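Long-range contact in ABC transporter periplasmic peptide-binding protein (Pseudoalteromonas, PDB 4QFL), which binds dipeptides in the periplasm, here Ala-Phe, probably to deliver them to an ABC transporter for uptake: residues Ala344-Asn350 / Gln491-Glu496. Residues are numbered along the deposited sequence; the frame is centred on the assembly and turned at random.
Sequences AFEPQKN and QSMIIE
Gln491 reaches from helix 480-497 to the backbone of Ala344 and Glu346, using both ends of its amide. Its NE2 donates to Ala344 O at 2.8 Å, with an N-H...O angle of 143° and the acceptor lying somewhat out of the amide plane. Its OE1 accepts a hydrogen bond from Glu346 N at 3.0 Å. The chain beyond CG is extended (chi2 167°), which carries this group from the helix to the loop. The buried amide is further satisfied by Ser336, whose hydroxyl bonds to OE1, and by Tyr487 O, which accepts a second bond from NE2; four bonds, two on each end, should hold the amide in one rotation. Glu346 sends its carboxylate away from this junction to a salt bridge with Lys484, nearly two turns earlier on the same helix as Gln491.

The segment 344-350 is irregular, part of the loop between strand 332-333 and helix 356-363, and it is laid over one side of the helix in this family 5 solute-binding protein; the contact is structural packing, and none of its residues belongs to the dipeptide pocket. The side chains of Gln348 and Gln491 cross at about a right angle, and Gln348 packs its CB and CG on Ile495, with Gln348 CG 3.5 Å from Ile495 CG1. Ile495 also presents CG2 to Asn350, 3.4 Å from the backbone O and 3.9 Å from CB. At the exposed margin Asn350 ND2 makes a weak hydrogen bond of 3.5 Å to Glu496 OE2, their amide and carboxylate planes 44° apart.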
# COMPACT_ATOMS: atom_id res chain seq x y z
N ALA A 344 -6.71 0.74 -17.45
CA ALA A 344 -5.77 1.44 -18.31
C ALA A 344 -4.68 0.53 -18.84
O ALA A 344 -3.75 0.99 -19.50
CB ALA A 344 -5.14 2.63 -17.56
N PHE A 345 -4.79 -0.77 -18.57
CA PHE A 345 -3.72 -1.68 -18.94
C PHE A 345 -3.50 -1.67 -20.44
O PHE A 345 -4.45 -1.69 -21.22
CB PHE A 345 -4.00 -3.10 -18.48
CG PHE A 345 -3.13 -4.13 -19.12
CD1 PHE A 345 -1.79 -4.25 -18.78
CD2 PHE A 345 -3.65 -5.00 -20.07
CE1 PHE A 345 -0.99 -5.21 -19.37
CE2 PHE A 345 -2.85 -5.96 -20.66
CZ PHE A 345 -1.52 -6.07 -20.31
N GLU A 346 -2.23 -1.65 -20.82
CA GLU A 346 -1.86 -1.77 -22.22
C GLU A 346 -0.53 -2.50 -22.30
O GLU A 346 0.47 -2.04 -21.76
CB GLU A 346 -1.76 -0.40 -22.87
CG GLU A 346 -1.70 -0.44 -24.39
CD GLU A 346 -3.04 -0.77 -25.05
OE1 GLU A 346 -4.11 -0.61 -24.43
OE2 GLU A 346 -2.99 -1.20 -26.22
N PRO A 347 -0.52 -3.65 -22.98
CA PRO A 347 0.68 -4.48 -23.09
C PRO A 347 1.76 -3.76 -23.88
O PRO A 347 1.48 -3.17 -24.93
CB PRO A 347 0.19 -5.73 -23.82
CG PRO A 347 -1.02 -5.30 -24.55
CD PRO A 347 -1.66 -4.21 -23.74
N GLN A 348 2.99 -3.81 -23.40
CA GLN A 348 4.01 -2.99 -24.00
C GLN A 348 4.76 -3.76 -25.07
O GLN A 348 5.32 -4.82 -24.80
CB GLN A 348 4.95 -2.43 -22.93
CG GLN A 348 4.25 -1.42 -22.06
CD GLN A 348 3.54 -0.36 -22.88
OE1 GLN A 348 2.35 -0.13 -22.73
NE2 GLN A 348 4.28 0.30 -23.76
N LYS A 349 4.74 -3.22 -26.28
CA LYS A 349 5.37 -3.89 -27.41
C LYS A 349 6.87 -4.00 -27.19
O LYS A 349 7.53 -4.84 -27.80
CB LYS A 349 5.08 -3.14 -28.71
CG LYS A 349 5.47 -3.91 -29.97
CD LYS A 349 5.71 -2.97 -31.15
CE LYS A 349 6.05 -3.75 -32.42
NZ LYS A 349 7.18 -4.72 -32.22
N ASN A 350 7.42 -3.16 -26.31
CA ASN A 350 8.88 -3.11 -26.11
C ASN A 350 9.45 -3.79 -24.86
O ASN A 350 10.59 -3.53 -24.48
CB ASN A 350 9.38 -1.67 -26.19
CG ASN A 350 9.44 -1.16 -27.62
OD1 ASN A 350 9.37 -1.93 -28.57
ND2 ASN A 350 9.59 0.15 -27.77
N GLN A 491 2.82 4.22 -19.55
CA GLN A 491 3.28 2.84 -19.49
C GLN A 491 4.45 2.65 -20.45
O GLN A 491 5.42 1.96 -20.13
CB GLN A 491 2.15 1.86 -19.82
CG GLN A 491 1.10 1.78 -18.76
CD GLN A 491 -0.14 1.07 -19.21
OE1 GLN A 491 -0.24 -0.15 -19.10
NE2 GLN A 491 -1.11 1.82 -19.72
N SER A 492 4.35 3.26 -21.62
CA SER A 492 5.40 3.16 -22.63
C SER A 492 6.73 3.75 -22.16
O SER A 492 7.81 3.18 -22.39
CB SER A 492 4.95 3.82 -23.92
OG SER A 492 3.90 3.07 -24.50
N MET A 493 6.65 4.91 -21.51
CA MET A 493 7.83 5.62 -21.05
C MET A 493 8.57 4.80 -20.01
O MET A 493 9.80 4.71 -20.02
CB MET A 493 7.45 6.99 -20.49
CG MET A 493 8.62 7.93 -20.33
SD MET A 493 8.19 9.59 -19.79
CE MET A 493 7.19 10.15 -21.15
N ILE A 494 7.82 4.18 -19.11
CA ILE A 494 8.40 3.35 -18.08
C ILE A 494 9.21 2.20 -18.70
O ILE A 494 10.30 1.87 -18.22
CB ILE A 494 7.32 2.84 -17.13
CG1 ILE A 494 6.73 4.01 -16.34
CG2 ILE A 494 7.88 1.78 -16.20
CD1 ILE A 494 5.49 3.68 -15.51
N ILE A 495 8.70 1.62 -19.78
CA ILE A 495 9.41 0.56 -20.50
C ILE A 495 10.61 1.10 -21.26
O ILE A 495 11.65 0.45 -21.30
CB ILE A 495 8.49 -0.20 -21.47
CG1 ILE A 495 7.46 -1.02 -20.70
CG2 ILE A 495 9.30 -1.15 -22.35
CD1 ILE A 495 8.06 -1.75 -19.52
N GLU A 496 10.46 2.27 -21.86
CA GLU A 496 11.56 2.90 -22.61
C GLU A 496 12.69 3.26 -21.68
O GLU A 496 13.85 2.99 -21.97
CB GLU A 496 11.09 4.18 -23.29
CG GLU A 496 9.90 4.03 -24.23
CD GLU A 496 10.29 3.51 -25.60
OE1 GLU A 496 9.81 4.10 -26.60
OE2 GLU A 496 11.06 2.52 -25.68